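Local structure of putative ring-cleaving dioxygenase mhqO (Bacillus subtilis subsp. subtilis, 3OAJ) at residues 4-9 with 173-178. The protein is a putative iron-dependent extradiol dioxygenase that may cleave the rings of aromatic compounds and so contribute to their breakdown. Numbering follows the deposited sequence.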
loop_
_atom_site.group_PDB
_atom_site.type_symbol
_atom_site.label_atom_id
_atom_site.label_comp_id
_atom_site.label_asym_id
_atom_site.label_seq_id
_atom_site.Cartn_x
_atom_site.Cartn_y
_atom_site.Cartn_z
ATOM N N LYS A 4 -11.167 -2.341 19.241
ATOM C CA LYS A 4 -10.264 -3.249 18.521
ATOM C C LYS A 4 -8.857 -2.653 18.412
ATOM O O LYS A 4 -8.661 -1.476 18.727
ATOM C CB LYS A 4 -10.829 -3.539 17.121
ATOM C CG LYS A 4 -12.207 -4.222 17.099
ATOM C CD LYS A 4 -12.123 -5.710 17.430
ATOM C CE LYS A 4 -11.508 -6.508 16.281
ATOM N NZ LYS A 4 -10.851 -7.765 16.765
ATOM N N LYS A 5 -7.886 -3.466 17.984
ATOM C CA LYS A 5 -6.501 -3.007 17.782
ATOM C C LYS A 5 -5.814 -3.689 16.598
ATOM O O LYS A 5 -5.517 -4.874 16.647
ATOM C CB LYS A 5 -5.679 -3.263 19.045
ATOM C CG LYS A 5 -4.379 -2.497 19.142
ATOM C CD LYS A 5 -3.773 -2.607 20.545
ATOM C CE LYS A 5 -4.700 -2.020 21.616
ATOM N NZ LYS A 5 -4.583 -0.533 21.729
ATOM N N THR A 6 -5.527 -2.933 15.548
ATOM C CA THR A 6 -4.810 -3.465 14.390
ATOM C C THR A 6 -3.298 -3.288 14.533
ATOM O O THR A 6 -2.829 -2.276 15.045
ATOM C CB THR A 6 -5.299 -2.790 13.088
ATOM O OG1 THR A 6 -4.607 -3.339 11.957
ATOM C CG2 THR A 6 -5.058 -1.268 13.111
ATOM N N MET A 7 -2.529 -4.253 14.045
ATOM C CA MET A 7 -1.076 -4.120 14.025
ATOM C C MET A 7 -0.575 -3.000 13.117
ATOM O O MET A 7 0.488 -2.428 13.357
ATOM C CB MET A 7 -0.433 -5.442 13.615
ATOM C CG MET A 7 -0.569 -6.515 14.696
ATOM S SD MET A 7 0.553 -6.171 16.066
ATOM C CE MET A 7 2.036 -6.810 15.293
ATOM N N GLY A 8 -1.363 -2.655 12.107
ATOM C CA GLY A 8 -0.906 -1.646 11.142
ATOM C C GLY A 8 -1.416 -1.922 9.745
ATOM O O GLY A 8 -2.314 -2.754 9.551
ATOM N N ILE A 9 -0.820 -1.248 8.769
ATOM C CA ILE A 9 -1.199 -1.429 7.377
ATOM C C ILE A 9 -0.879 -2.868 6.910
ATOM O O ILE A 9 0.200 -3.424 7.214
ATOM C CB ILE A 9 -0.450 -0.421 6.492
ATOM C CG1 ILE A 9 -0.832 1.030 6.855
ATOM C CG2 ILE A 9 -0.667 -0.718 4.992
ATOM C CD1 ILE A 9 0.133 2.085 6.282
ATOM N N ASN A 173 -9.780 5.566 18.859
ATOM C CA ASN A 173 -10.736 5.047 19.833
ATOM C C ASN A 173 -11.471 3.787 19.400
ATOM O O ASN A 173 -11.983 3.057 20.240
ATOM C CB ASN A 173 -11.683 6.164 20.280
ATOM C CG ASN A 173 -10.923 7.373 20.795
ATOM O OD1 ASN A 173 -9.999 7.232 21.611
ATOM N ND2 ASN A 173 -11.284 8.557 20.316
ATOM N N ILE A 174 -11.495 3.524 18.093
ATOM C CA ILE A 174 -12.070 2.289 17.566
ATOM C C ILE A 174 -10.984 1.324 17.116
ATOM O O ILE A 174 -11.053 0.123 17.380
ATOM C CB ILE A 174 -13.066 2.564 16.412
ATOM C CG1 ILE A 174 -14.323 3.233 16.974
ATOM C CG2 ILE A 174 -13.403 1.267 15.640
ATOM C CD1 ILE A 174 -15.504 3.219 16.047
ATOM N N MET A 175 -9.980 1.847 16.418
ATOM C CA MET A 175 -8.971 0.988 15.826
ATOM C C MET A 175 -7.752 0.767 16.708
ATOM O O MET A 175 -6.869 -0.012 16.355
ATOM C CB MET A 175 -8.576 1.502 14.442
ATOM C CG MET A 175 -9.692 1.324 13.437
ATOM S SD MET A 175 -9.351 2.131 11.865
ATOM C CE MET A 175 -7.993 1.145 11.223
ATOM N N GLY A 176 -7.702 1.465 17.842
ATOM C CA GLY A 176 -6.677 1.200 18.850
ATOM C C GLY A 176 -5.279 1.734 18.589
ATOM O O GLY A 176 -4.324 1.321 19.258
ATOM N N LEU A 177 -5.136 2.656 17.645
ATOM C CA LEU A 177 -3.838 3.307 17.451
ATOM C C LEU A 177 -3.574 4.300 18.585
ATOM O O LEU A 177 -4.495 4.911 19.122
ATOM C CB LEU A 177 -3.729 4.003 16.084
ATOM C CG LEU A 177 -3.576 3.098 14.856
ATOM C CD1 LEU A 177 -4.890 2.497 14.383
ATOM C CD2 LEU A 177 -2.920 3.859 13.711
ATOM N N GLU A 178 -2.307 4.434 18.952
ATOM C CA GLU A 178 -1.909 5.367 20.001
ATOM C C GLU A 178 -1.635 6.749 19.408
ATOM O O GLU A 178 -0.918 6.871 18.415
ATOM C CB GLU A 178 -0.653 4.829 20.685
ATOM C CG GLU A 178 -0.201 5.579 21.927
ATOM C CD GLU A 178 0.981 4.894 22.599
ATOM O OE1 GLU A 178 1.014 3.639 22.629
ATOM O OE2 GLU A 178 1.879 5.610 23.091
HETATM O O HOH W 1 -3.590 -0.262 16.596
#
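The Lys5 chain runs alongside Gly176 O and turns its NZ in to donate to it at 3.1 Å. The ammonium lies in the carbonyl plane, on a lone pair, with a C=O...N angle of 124°. CG leaves anti to the backbone N (chi1 -163°), and turns at the third and fourth torsions of the long, flexible chain bring NZ to the carbonyl. Gly176, with positive phi just after helix 164-174, suits this spot doubly: having no side chain, it lets Lys4 O and Lys5 CA press close to its backbone, with 4.3 Å between Lys5 CA and Gly176 CA. Main-chain bonds tie the same strip: Lys4 N donates to Ile174 O at 3.1 Å, and Thr6 N makes a weak bond to Met175 O at 3.3 Å. A water bridges Met175 O and Thr6 O. The N-terminal lead-in to strand 9-16, which carries the metal ligand His11, is thus fastened to the end of a helix in the second vicinal-oxygen-chelate (VOC) region. On the buried side, the Thr6 methyl CG2 meets Leu177 CD1 obliquely at 4.0 Å. Threonine's two branches divide the work, for OG1 bonds to Arg222 O and weakly accepts Gly8 N while CG2 faces Leu177; the side chain also touches Trp221 and Trp232. Lys4 leads its ammonium away from 173-178, to a salt bridge with Asp228 and a cation-pi contact with Trp232.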